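Local coordinates for tail spike protein gp49 (Pseudomonas phage LKA1, PDB 4RU4) that cleaves the O-specific polysaccharide of Pseudomonas as a lyase, and so probably helps the phage through the surface polysaccharide of its host during entry, at the interface of chains A and B. Coordinates in Å, arbitrary orientation; residue numbers count along the deposited sequence, not the author numbering. Chains: chain A/B, tail spike protein gp49.

Contact 1: the interface of chains A and B. Residues chain A 554-555, 560; chain B 528, 562, 564, 578-580, 582.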
ATOM      1  N   SER A 554      -1.637   8.051  53.996  1.00  8.10           N
ATOM      2  CA  SER A 554      -2.133   9.406  54.228  1.00  9.97           C
ATOM      3  C   SER A 554      -1.169  10.126  55.188  1.00 12.25           C
ATOM      4  O   SER A 554      -0.079  10.531  54.756  1.00 10.79           O
ATOM      5  CB  SER A 554      -3.592   9.390  54.702  1.00 10.35           C
ATOM      6  OG  SER A 554      -4.423   8.886  53.641  1.00 12.34           O
ATOM      7  N   TYR A 555      -1.527  10.263  56.471  1.00 10.37           N
ATOM      8  CA  TYR A 555      -0.588  10.779  57.459  1.00 10.45           C
ATOM      9  C   TYR A 555       0.480   9.739  57.767  1.00 14.53           C
ATOM     10  O   TYR A 555       0.169   8.600  58.094  1.00 14.73           O
ATOM     11  CB  TYR A 555      -1.291  11.269  58.744  1.00 13.39           C
ATOM     12  CG  TYR A 555      -2.136  12.509  58.460  1.00  9.87           C
ATOM     13  CD1 TYR A 555      -1.535  13.762  58.291  1.00  9.04           C
ATOM     14  CD2 TYR A 555      -3.522  12.413  58.300  1.00  7.62           C
ATOM     15  CE1 TYR A 555      -2.317  14.905  57.976  1.00  8.15           C
ATOM     16  CE2 TYR A 555      -4.306  13.532  57.992  1.00  8.00           C
ATOM     17  CZ  TYR A 555      -3.708  14.763  57.841  1.00  8.42           C
ATOM     18  OH  TYR A 555      -4.505  15.841  57.513  1.00 11.39           O
ATOM     19  N   VAL A 560       1.508  14.662  56.103  1.00  8.15           N
ATOM     20  CA  VAL A 560       1.337  13.968  54.833  1.00  9.33           C
ATOM     21  C   VAL A 560       2.657  13.952  54.067  1.00 10.91           C
ATOM     22  O   VAL A 560       3.082  12.909  53.533  1.00 11.12           O
ATOM     23  CB  VAL A 560       0.260  14.615  53.957  1.00 11.86           C
ATOM     24  CG1 VAL A 560       0.202  13.857  52.621  1.00  7.93           C
ATOM     25  CG2 VAL A 560      -1.098  14.569  54.653  1.00 10.01           C
TER
ATOM     26  N   SER B 528      -9.820  17.335  58.466  1.00 10.40           N
ATOM     27  CA  SER B 528      -8.575  17.830  57.883  1.00 10.60           C
ATOM     28  C   SER B 528      -8.399  17.232  56.495  1.00 10.08           C
ATOM     29  O   SER B 528      -7.332  17.353  55.883  1.00  9.90           O
ATOM     30  CB  SER B 528      -7.383  17.444  58.761  1.00 11.15           C
ATOM     31  OG  SER B 528      -7.123  16.058  58.651  1.00 13.67           O
ATOM     32  N   VAL B 562      -2.939  18.939  50.693  1.00  9.16           N
ATOM     33  CA  VAL B 562      -2.023  18.141  49.897  1.00  9.76           C
ATOM     34  C   VAL B 562      -2.812  17.050  49.193  1.00  7.58           C
ATOM     35  O   VAL B 562      -3.434  16.201  49.836  1.00  9.81           O
ATOM     36  CB  VAL B 562      -0.918  17.510  50.813  1.00 13.85           C
ATOM     37  CG1 VAL B 562       0.075  16.689  49.994  1.00  9.55           C
ATOM     38  CG2 VAL B 562      -0.190  18.608  51.604  1.00 11.54           C
ATOM     39  N   ILE B 564      -3.360  13.721  47.218  1.00  8.82           N
ATOM     40  CA  ILE B 564      -2.762  12.384  47.157  1.00  7.66           C
ATOM     41  C   ILE B 564      -3.790  11.404  46.615  1.00  9.92           C
ATOM     42  O   ILE B 564      -4.904  11.789  46.276  1.00  7.97           O
ATOM     43  CB  ILE B 564      -2.317  11.896  48.551  1.00  7.40           C
ATOM     44  CG1 ILE B 564      -3.539  11.771  49.476  1.00  7.55           C
ATOM     45  CG2 ILE B 564      -1.259  12.865  49.158  1.00  7.85           C
ATOM     46  CD1 ILE B 564      -3.233  11.149  50.883  1.00 11.25           C
ATOM     47  N   PHE B 578      -5.655  16.587  51.894  1.00  7.98           N
ATOM     48  CA  PHE B 578      -5.389  16.445  53.342  1.00 11.57           C
ATOM     49  C   PHE B 578      -4.538  17.630  53.785  1.00  8.93           C
ATOM     50  O   PHE B 578      -3.526  17.925  53.154  1.00 10.43           O
ATOM     51  CB  PHE B 578      -4.563  15.176  53.632  1.00 10.06           C
ATOM     52  CG  PHE B 578      -5.332  13.881  53.561  1.00 11.60           C
ATOM     53  CD1 PHE B 578      -5.754  13.366  52.347  1.00 14.18           C
ATOM     54  CD2 PHE B 578      -5.586  13.153  54.729  1.00 11.21           C
ATOM     55  CE1 PHE B 578      -6.439  12.149  52.274  1.00 13.01           C
ATOM     56  CE2 PHE B 578      -6.272  11.951  54.674  1.00 12.34           C
ATOM     57  CZ  PHE B 578      -6.710  11.446  53.439  1.00 10.03           C
ATOM     58  N   THR B 579      -4.906  18.315  54.864  1.00  9.63           N
ATOM     59  CA  THR B 579      -4.040  19.406  55.325  1.00  8.36           C
ATOM     60  C   THR B 579      -2.739  18.732  55.764  1.00 10.11           C
ATOM     61  O   THR B 579      -2.778  17.595  56.280  1.00  8.37           O
ATOM     62  CB  THR B 579      -4.663  20.212  56.483  1.00 13.59           C
ATOM     63  OG1 THR B 579      -4.772  19.391  57.662  1.00 11.00           O
ATOM     64  CG2 THR B 579      -6.052  20.743  56.084  1.00  8.58           C
ATOM     65  N   ASP B 580      -1.586  19.363  55.534  1.00  8.28           N
ATOM     66  CA  ASP B 580      -0.342  18.616  55.791  1.00 10.40           C
ATOM     67  C   ASP B 580      -0.215  18.266  57.284  1.00 13.43           C
ATOM     68  O   ASP B 580       0.236  17.168  57.638  1.00 12.06           O
ATOM     69  CB  ASP B 580       0.896  19.380  55.315  1.00 10.18           C
ATOM     70  CG  ASP B 580       2.148  18.500  55.266  1.00 12.32           C
ATOM     71  OD1 ASP B 580       2.065  17.302  54.850  1.00 10.28           O
ATOM     72  OD2 ASP B 580       3.224  19.007  55.647  1.00 11.10           O
ATOM     73  N   GLY B 582      -2.726  18.160  59.672  1.00 11.90           N
ATOM     74  CA  GLY B 582      -3.882  17.520  60.295  1.00 12.10           C
ATOM     75  C   GLY B 582      -4.817  18.471  61.013  1.00 14.03           C
ATOM     76  O   GLY B 582      -5.767  18.059  61.700  1.00 15.28           O
TER
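A:Tyr555 reaches across to B:Phe578, B:Thr579 and B:Ser528, a worked example of how one phenol can join hydrophobic packing to polar capture. From CB the ring leaves anti to its own carbonyl carbon, beside the backbone N (chi1 -68°), and lies with its edge and tip against chain B. On one side, A:Tyr555 CE2 approaches the edge of the B:Phe578 ring, in that ring's plane, 3.5 Å from CD2. On the other, the carbonyl O of B:Asp580 lies in the plane of the tyrosine ring, 3.4 Å from A:Tyr555 CE1. CZ packs on the alpha carbon of B:Gly582. At the tip, the hydroxyl A:Tyr555 OH donates to the carbonyl O of B:Thr579 (2.8 Å), meeting a lone pair in the carbonyl plane, and shares a second hydrogen bond with the hydroxyl OG of B:Ser528 (2.9 Å). Two bonds thus fix the phenol end, and the phenylalanine edge probably limits its swing. Beside it, A:Val560 N donates to B:Asp580 O at 3.2 Å, also on a lone pair. Methyl A:Val560 CG2 packs on B:Phe578 CB, 3.7 Å away, whereas CG1 faces B:Val562 and B:Ile564. A:Ser554 sits above one face of the B:Phe578 ring, just beyond its tip, with OG 3.4 Å from CZ and CB beside CE2. The chain A residues are all in loops; they meet strand 562-565, the end of strand 572-578 and the following loop of chain B, within the C-terminal part of the spike.

Contact 2: the interface of chains A and B. Residues chain A 514, 516-517, 594-596; chain B 545, 547, 596, 600.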
ATOM      1  N   VAL A 514       7.208   9.637  27.431  1.00  5.27           N
ATOM      2  CA  VAL A 514       6.992   9.636  28.877  1.00  7.50           C
ATOM      3  C   VAL A 514       7.634   8.423  29.541  1.00 10.77           C
ATOM      4  O   VAL A 514       7.543   7.293  29.032  1.00  9.93           O
ATOM      5  CB  VAL A 514       5.483   9.612  29.188  1.00  8.55           C
ATOM      6  CG1 VAL A 514       5.247   9.583  30.672  1.00  6.85           C
ATOM      7  CG2 VAL A 514       4.803  10.841  28.552  1.00 14.30           C
ATOM      8  N   GLY A 516       8.178   6.722  33.650  1.00  5.61           N
ATOM      9  CA  GLY A 516       7.763   6.892  35.035  1.00  9.81           C
ATOM     10  C   GLY A 516       7.594   5.599  35.799  1.00  9.19           C
ATOM     11  O   GLY A 516       7.791   4.506  35.239  1.00  8.72           O
ATOM     12  N   GLY A 517       7.184   5.715  37.061  1.00  7.25           N
ATOM     13  CA  GLY A 517       7.076   4.543  37.919  1.00 10.47           C
ATOM     14  C   GLY A 517       6.672   4.870  39.353  1.00  9.37           C
ATOM     15  O   GLY A 517       6.315   6.003  39.683  1.00  8.19           O
ATOM     16  N   ASN A 594       4.957   8.419  43.111  1.00  7.70           N
ATOM     17  CA  ASN A 594       4.608   8.141  41.732  1.00  8.79           C
ATOM     18  C   ASN A 594       5.230   9.253  40.892  1.00  9.16           C
ATOM     19  O   ASN A 594       4.828  10.408  40.981  1.00  9.28           O
ATOM     20  CB  ASN A 594       3.080   8.159  41.571  1.00 10.97           C
ATOM     21  CG  ASN A 594       2.380   6.953  42.230  1.00 10.57           C
ATOM     22  OD1 ASN A 594       1.576   6.262  41.586  1.00  7.03           O
ATOM     23  ND2 ASN A 594       2.694   6.689  43.519  1.00  7.82           N
ATOM     24  N   TRP A 595       6.242   8.916  40.110  1.00 10.59           N
ATOM     25  CA  TRP A 595       6.941   9.917  39.321  1.00 10.26           C
ATOM     26  C   TRP A 595       6.723   9.672  37.832  1.00  9.86           C
ATOM     27  O   TRP A 595       6.531   8.539  37.389  1.00  8.24           O
ATOM     28  CB  TRP A 595       8.450   9.918  39.634  1.00  8.53           C
ATOM     29  CG  TRP A 595       9.140   8.677  39.095  1.00  8.04           C
ATOM     30  CD1 TRP A 595       9.222   7.452  39.710  1.00 10.81           C
ATOM     31  CD2 TRP A 595       9.809   8.540  37.838  1.00  7.16           C
ATOM     32  NE1 TRP A 595       9.901   6.566  38.917  1.00  9.46           N
ATOM     33  CE2 TRP A 595      10.268   7.205  37.756  1.00  9.02           C
ATOM     34  CE3 TRP A 595      10.064   9.422  36.767  1.00  7.73           C
ATOM     35  CZ2 TRP A 595      10.985   6.730  36.662  1.00  8.15           C
ATOM     36  CZ3 TRP A 595      10.754   8.951  35.672  1.00  7.63           C
ATOM     37  CH2 TRP A 595      11.208   7.607  35.622  1.00  6.67           C
ATOM     38  N   GLN A 596       6.744  10.747  37.059  1.00  8.22           N
ATOM     39  CA  GLN A 596       6.888  10.633  35.620  1.00  5.76           C
ATOM     40  C   GLN A 596       7.608  11.840  35.010  1.00 11.62           C
ATOM     41  O   GLN A 596       7.700  12.898  35.635  1.00 10.69           O
ATOM     42  CB  GLN A 596       5.531  10.389  34.950  1.00  7.73           C
ATOM     43  CG  GLN A 596       4.548  11.537  35.088  1.00  8.43           C
ATOM     44  CD  GLN A 596       3.116  11.063  34.877  1.00  9.80           C
ATOM     45  OE1 GLN A 596       2.540  10.399  35.737  1.00  9.63           O
ATOM     46  NE2 GLN A 596       2.549  11.381  33.719  1.00 10.37           N
TER
ATOM     47  N   THR B 545       0.870   4.319  37.551  1.00  7.04           N
ATOM     48  CA  THR B 545       1.523   5.517  38.065  1.00  6.15           C
ATOM     49  C   THR B 545       0.509   6.642  38.058  1.00  7.99           C
ATOM     50  O   THR B 545      -0.008   6.993  37.013  1.00  7.84           O
ATOM     51  CB  THR B 545       2.738   5.853  37.185  1.00 11.80           C
ATOM     52  OG1 THR B 545       3.603   4.700  37.162  1.00 10.54           O
ATOM     53  CG2 THR B 545       3.541   7.051  37.718  1.00  7.26           C
ATOM     54  N   GLN B 547      -0.910  10.575  39.178  1.00  8.05           N
ATOM     55  CA  GLN B 547      -0.691  11.957  39.641  1.00  6.41           C
ATOM     56  C   GLN B 547      -1.989  12.592  40.097  1.00  7.70           C
ATOM     57  O   GLN B 547      -3.052  12.329  39.531  1.00  6.47           O
ATOM     58  CB  GLN B 547      -0.075  12.817  38.525  1.00  6.74           C
ATOM     59  CG  GLN B 547       1.147  12.176  37.871  1.00  6.18           C
ATOM     60  CD  GLN B 547       2.332  12.087  38.819  1.00  6.26           C
ATOM     61  OE1 GLN B 547       2.441  12.857  39.777  1.00  6.36           O
ATOM     62  NE2 GLN B 547       3.245  11.164  38.535  1.00  6.45           N
ATOM     63  N   GLN B 596      -4.653  11.601  37.151  1.00  7.23           N
ATOM     64  CA  GLN B 596      -4.413  10.811  35.954  1.00  6.11           C
ATOM     65  C   GLN B 596      -3.577   9.580  36.279  1.00  6.92           C
ATOM     66  O   GLN B 596      -2.910   9.518  37.312  1.00  7.04           O
ATOM     67  CB  GLN B 596      -3.763  11.651  34.854  1.00  7.99           C
ATOM     68  CG  GLN B 596      -2.319  12.091  35.143  1.00  7.00           C
ATOM     69  CD  GLN B 596      -1.924  13.200  34.212  1.00  8.43           C
ATOM     70  OE1 GLN B 596      -2.440  14.310  34.309  1.00  8.81           O
ATOM     71  NE2 GLN B 596      -1.076  12.887  33.244  1.00  9.36           N
ATOM     72  N   TYR B 600       4.314   3.641  32.246  1.00  5.53           N
ATOM     73  CA  TYR B 600       5.263   4.285  31.349  1.00  8.06           C
ATOM     74  C   TYR B 600       6.651   3.711  31.560  1.00  9.03           C
ATOM     75  O   TYR B 600       7.555   4.439  31.942  1.00  8.11           O
ATOM     76  CB  TYR B 600       5.326   5.800  31.627  1.00  9.53           C
ATOM     77  CG  TYR B 600       3.992   6.481  31.928  1.00  9.75           C
ATOM     78  CD1 TYR B 600       3.112   6.825  30.915  1.00 12.17           C
ATOM     79  CD2 TYR B 600       3.653   6.829  33.234  1.00 11.95           C
ATOM     80  CE1 TYR B 600       1.908   7.473  31.199  1.00 11.96           C
ATOM     81  CE2 TYR B 600       2.458   7.462  33.529  1.00 11.29           C
ATOM     82  CZ  TYR B 600       1.590   7.791  32.519  1.00 11.94           C
ATOM     83  OH  TYR B 600       0.401   8.436  32.846  1.00 15.12           O
TER
HETATM   84  O   HOH W   1       0.152   9.293  35.368  1.00 11.85           O
HETATM   85  O   HOH W   2       0.409  11.056  31.747  1.00 19.76           O
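Strands 510-522 and 590-600 of chain A, in the C-terminal Ig-like region, meet strands 545-551 and 590-600 of chain B, and side-chain amides fill the seam. B:Gln547, its chain bent at chi2 (-67°), brings NE2 to two acceptors of chain A, a backbone carbonyl and a side-chain one. B:Gln547 NE2 lies 3.0 Å from A:Asn594 O, above that carbonyl's plane, and 3.0 Å from A:Gln596 OE1, tilted from its plane, with a hydrogen bond to each. The two amides stand nearly perpendicular, 82° apart. A:Gln596 OE1 also binds water 1 at 2.7 Å, which in turn meets B:Thr545 O and the phenol OH of B:Tyr600. Water 2 joins that same hydroxyl to the NE2 atoms of A:Gln596 and B:Gln596, the two copies of one residue. The B:Tyr600 ring is covered on one face by methyl CG1 of A:Val514, 3.5 Å from CD1 and nearer the ring's border than its centre. The backbone O of B:Tyr600 accepts from A:Gly516 N at 2.9 Å. Methyl CG2 of B:Thr545 packs beside A:Trp595 O. Strands, glutamines and shared waters together probably help hold the C-terminal regions of the spike's chains in register.

Contact 3: the interface of chains A and B. Residues chain A 319-320, 346; chain B 184-185, 188, 252, 279-280, 310.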
ATOM      1  N   ARG A 319      17.590  -5.273  -6.901  1.00  4.90           N
ATOM      2  CA  ARG A 319      18.903  -5.663  -6.353  1.00 10.95           C
ATOM      3  C   ARG A 319      20.011  -4.841  -6.998  1.00  7.18           C
ATOM      4  O   ARG A 319      19.935  -4.487  -8.179  1.00  6.63           O
ATOM      5  CB  ARG A 319      19.183  -7.165  -6.590  1.00  4.99           C
ATOM      6  CG  ARG A 319      18.264  -8.102  -5.789  1.00  5.69           C
ATOM      7  CD  ARG A 319      18.478  -9.571  -6.162  1.00  7.28           C
ATOM      8  NE  ARG A 319      17.746 -10.510  -5.309  1.00 10.18           N
ATOM      9  CZ  ARG A 319      16.519 -10.958  -5.563  1.00  7.67           C
ATOM     10  NH1 ARG A 319      15.867 -10.528  -6.647  1.00  7.55           N
ATOM     11  NH2 ARG A 319      15.936 -11.825  -4.731  1.00  5.00           N
ATOM     12  N   ASN A 320      21.045  -4.534  -6.238  1.00  7.04           N
ATOM     13  CA  ASN A 320      22.256  -3.975  -6.837  1.00  5.21           C
ATOM     14  C   ASN A 320      23.528  -4.730  -6.393  1.00  7.16           C
ATOM     15  O   ASN A 320      23.442  -5.753  -5.697  1.00  7.89           O
ATOM     16  CB  ASN A 320      22.334  -2.454  -6.622  1.00  5.58           C
ATOM     17  CG  ASN A 320      22.926  -2.071  -5.266  1.00  8.54           C
ATOM     18  OD1 ASN A 320      22.905  -2.859  -4.317  1.00  5.22           O
ATOM     19  ND2 ASN A 320      23.425  -0.814  -5.165  1.00  6.49           N
ATOM     20  N   TYR A 346      16.688  -4.654  -2.039  1.00  5.27           N
ATOM     21  CA  TYR A 346      17.958  -5.105  -1.473  1.00  6.12           C
ATOM     22  C   TYR A 346      19.062  -4.101  -1.802  1.00  7.58           C
ATOM     23  O   TYR A 346      19.297  -3.804  -2.977  1.00  9.19           O
ATOM     24  CB  TYR A 346      18.333  -6.477  -2.011  1.00  5.46           C
ATOM     25  CG  TYR A 346      17.343  -7.578  -1.684  1.00  5.35           C
ATOM     26  CD1 TYR A 346      17.346  -8.218  -0.431  1.00  7.07           C
ATOM     27  CD2 TYR A 346      16.425  -8.007  -2.645  1.00  5.23           C
ATOM     28  CE1 TYR A 346      16.432  -9.255  -0.132  1.00  5.28           C
ATOM     29  CE2 TYR A 346      15.536  -9.033  -2.381  1.00  9.11           C
ATOM     30  CZ  TYR A 346      15.534  -9.657  -1.122  1.00 11.77           C
ATOM     31  OH  TYR A 346      14.631 -10.681  -0.905  1.00  7.95           O
TER
ATOM     32  N   ARG B 184      23.837 -11.533  -5.851  1.00  6.56           N
ATOM     33  CA  ARG B 184      23.183 -10.239  -5.981  1.00  6.16           C
ATOM     34  C   ARG B 184      22.403  -9.726  -4.750  1.00  9.52           C
ATOM     35  O   ARG B 184      22.125  -8.535  -4.668  1.00 10.85           O
ATOM     36  CB  ARG B 184      22.306 -10.220  -7.242  1.00  8.71           C
ATOM     37  CG  ARG B 184      23.125 -10.345  -8.525  1.00  9.99           C
ATOM     38  CD  ARG B 184      22.259 -10.433  -9.783  1.00  8.89           C
ATOM     39  NE  ARG B 184      23.123 -10.177 -10.944  1.00 11.77           N
ATOM     40  CZ  ARG B 184      22.742 -10.370 -12.201  1.00 11.86           C
ATOM     41  NH1 ARG B 184      21.531 -10.817 -12.442  1.00 10.51           N
ATOM     42  NH2 ARG B 184      23.558 -10.107 -13.210  1.00 10.27           N
ATOM     43  N   SER B 185      22.043 -10.600  -3.812  1.00  9.06           N
ATOM     44  CA  SER B 185      21.461 -10.130  -2.551  1.00  5.72           C
ATOM     45  C   SER B 185      21.985 -10.944  -1.371  1.00  6.36           C
ATOM     46  O   SER B 185      22.389 -12.084  -1.533  1.00  9.31           O
ATOM     47  CB  SER B 185      19.918 -10.117  -2.581  1.00  5.45           C
ATOM     48  OG  SER B 185      19.397 -11.337  -3.100  1.00  6.79           O
ATOM     49  N   TYR B 188      19.904 -14.902   3.577  1.00  8.27           N
ATOM     50  CA  TYR B 188      19.004 -14.848   4.728  1.00  5.53           C
ATOM     51  C   TYR B 188      19.567 -15.636   5.915  1.00  8.20           C
ATOM     52  O   TYR B 188      19.253 -15.331   7.054  1.00  9.36           O
ATOM     53  CB  TYR B 188      17.649 -15.452   4.387  1.00  6.04           C
ATOM     54  CG  TYR B 188      16.744 -14.506   3.621  1.00  5.69           C
ATOM     55  CD1 TYR B 188      16.793 -14.445   2.233  1.00  6.61           C
ATOM     56  CD2 TYR B 188      15.844 -13.677   4.298  1.00  7.53           C
ATOM     57  CE1 TYR B 188      15.971 -13.596   1.514  1.00  7.13           C
ATOM     58  CE2 TYR B 188      14.987 -12.824   3.583  1.00  5.97           C
ATOM     59  CZ  TYR B 188      15.078 -12.789   2.190  1.00  7.38           C
ATOM     60  OH  TYR B 188      14.279 -11.942   1.465  1.00  8.23           O
ATOM     61  N   TYR B 252      12.061 -19.834  -8.913  1.00  5.90           N
ATOM     62  CA  TYR B 252      12.645 -18.539  -8.564  1.00  7.61           C
ATOM     63  C   TYR B 252      11.894 -17.505  -9.375  1.00  9.16           C
ATOM     64  O   TYR B 252      11.833 -17.632 -10.605  1.00  6.19           O
ATOM     65  CB  TYR B 252      14.110 -18.519  -8.975  1.00  6.38           C
ATOM     66  CG  TYR B 252      14.869 -17.289  -8.510  1.00  6.89           C
ATOM     67  CD1 TYR B 252      15.066 -17.049  -7.156  1.00  7.48           C
ATOM     68  CD2 TYR B 252      15.384 -16.374  -9.432  1.00  7.31           C
ATOM     69  CE1 TYR B 252      15.773 -15.923  -6.721  1.00  8.60           C
ATOM     70  CE2 TYR B 252      16.096 -15.258  -9.017  1.00  8.58           C
ATOM     71  CZ  TYR B 252      16.292 -15.038  -7.653  1.00  8.54           C
ATOM     72  OH  TYR B 252      16.991 -13.915  -7.234  1.00  7.87           O
ATOM     73  N   HIS B 279      11.095 -18.789  -4.200  1.00  8.00           N
ATOM     74  CA  HIS B 279      11.832 -17.608  -3.748  1.00  6.65           C
ATOM     75  C   HIS B 279      11.606 -16.520  -4.801  1.00  8.38           C
ATOM     76  O   HIS B 279      11.699 -16.809  -5.991  1.00  7.90           O
ATOM     77  CB  HIS B 279      13.319 -18.000  -3.593  1.00  7.30           C
ATOM     78  CG  HIS B 279      14.180 -16.973  -2.893  1.00  5.83           C
ATOM     79  ND1 HIS B 279      15.071 -17.308  -1.891  1.00  6.22           N
ATOM     80  CD2 HIS B 279      14.325 -15.639  -3.090  1.00  8.83           C
ATOM     81  CE1 HIS B 279      15.704 -16.220  -1.482  1.00  5.88           C
ATOM     82  NE2 HIS B 279      15.276 -15.193  -2.197  1.00  6.59           N
ATOM     83  N   ASP B 280      11.267 -15.301  -4.371  1.00  5.88           N
ATOM     84  CA  ASP B 280      10.902 -14.197  -5.265  1.00  5.40           C
ATOM     85  C   ASP B 280       9.545 -14.432  -5.950  1.00  6.18           C
ATOM     86  O   ASP B 280       8.957 -15.504  -5.829  1.00  8.44           O
ATOM     87  CB  ASP B 280      11.993 -13.878  -6.318  1.00  5.91           C
ATOM     88  CG  ASP B 280      12.930 -12.753  -5.887  1.00  9.50           C
ATOM     89  OD1 ASP B 280      13.390 -12.775  -4.729  1.00  9.56           O
ATOM     90  OD2 ASP B 280      13.221 -11.846  -6.719  1.00  8.00           O
ATOM     91  N   ASN B 310      10.518 -13.964   0.149  1.00  5.61           N
ATOM     92  CA  ASN B 310      10.253 -12.817  -0.742  1.00  5.32           C
ATOM     93  C   ASN B 310       9.187 -13.155  -1.761  1.00  8.07           C
ATOM     94  O   ASN B 310       9.264 -12.753  -2.919  1.00  6.70           O
ATOM     95  CB  ASN B 310      11.520 -12.265  -1.437  1.00  5.32           C
ATOM     96  CG  ASN B 310      11.279 -10.891  -2.106  1.00  6.78           C
ATOM     97  OD1 ASN B 310      10.545 -10.051  -1.579  1.00  6.15           O
ATOM     98  ND2 ASN B 310      11.843 -10.698  -3.301  1.00  6.43           N
TER
HETATM   99  O   HOH W   3      16.437 -12.655  -1.881  1.00  8.81           O
HETATM  100  O   HOH W   4      21.691  -6.227  -3.391  1.00 16.36           O
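B:Ser185 CB lies over the face of the A:Tyr346 ring, 4.0 Å from the ring centroid in a CH-pi contact, and the aliphatic CD of A:Arg319 closes the same small apolar centre from beside it. Outward from here the arginine chain runs extended from CG to NE, and the guanidinium has A:Tyr346 CE2 over one face and the hydroxyl of B:Tyr252 over the other, each off-centre. The edge of the group does the polar work. A:Arg319 NE donates to B:Ser185 OG at 2.9 Å, almost straight (168° at H) and in the guanidinium plane. A salt bridge follows end-on, A:Arg319 NH1 to B:Asp280 OD2 at 3.0 Å and A:Arg319 NH2 to B:Asp280 OD1 at 2.7 Å, each oxygen met on its syn side but somewhat out of the carboxylate plane. From the opposite face, the amide ND2 of B:Asn310 also donates to B:Asp280 OD1 (3.0 Å), so this second-shell residue probably helps position the acid. At the rim, A:Tyr346 OH and B:Tyr188 OH share a hydrogen bond of 2.7 Å, and water 3 links A:Arg319 NH2, A:Tyr346 OH and B:His279 NE2. Water 4 bridges the carbonyl oxygens of A:Asn320 and B:Arg184. Strands 317-320 and 344-346 of the pectin lyase-like beta-helix in chain A thus face B:Tyr252, B:His279, B:Asp280 and B:Asn310 of the chain B beta-helix, and the loop after strand 180-183.

The three contacts are spread along the A-B interface of an assembly holding three copies of the spike. Contact 1 and contact 2 are neighbours, their C-alpha centres about 21 Å apart, and both use the C-terminal Ig-like region, though they have no residue in common. Contact 3 lies in the beta-helical body, about 46 Å from contact 2 and about 67 Å from contact 1, again between C-alpha centres. Chain A therefore meets the same neighbour through two different folds. Because each copy repeats these surfaces, such separated contacts may help keep the beta-helical bodies and the C-terminal regions aligned.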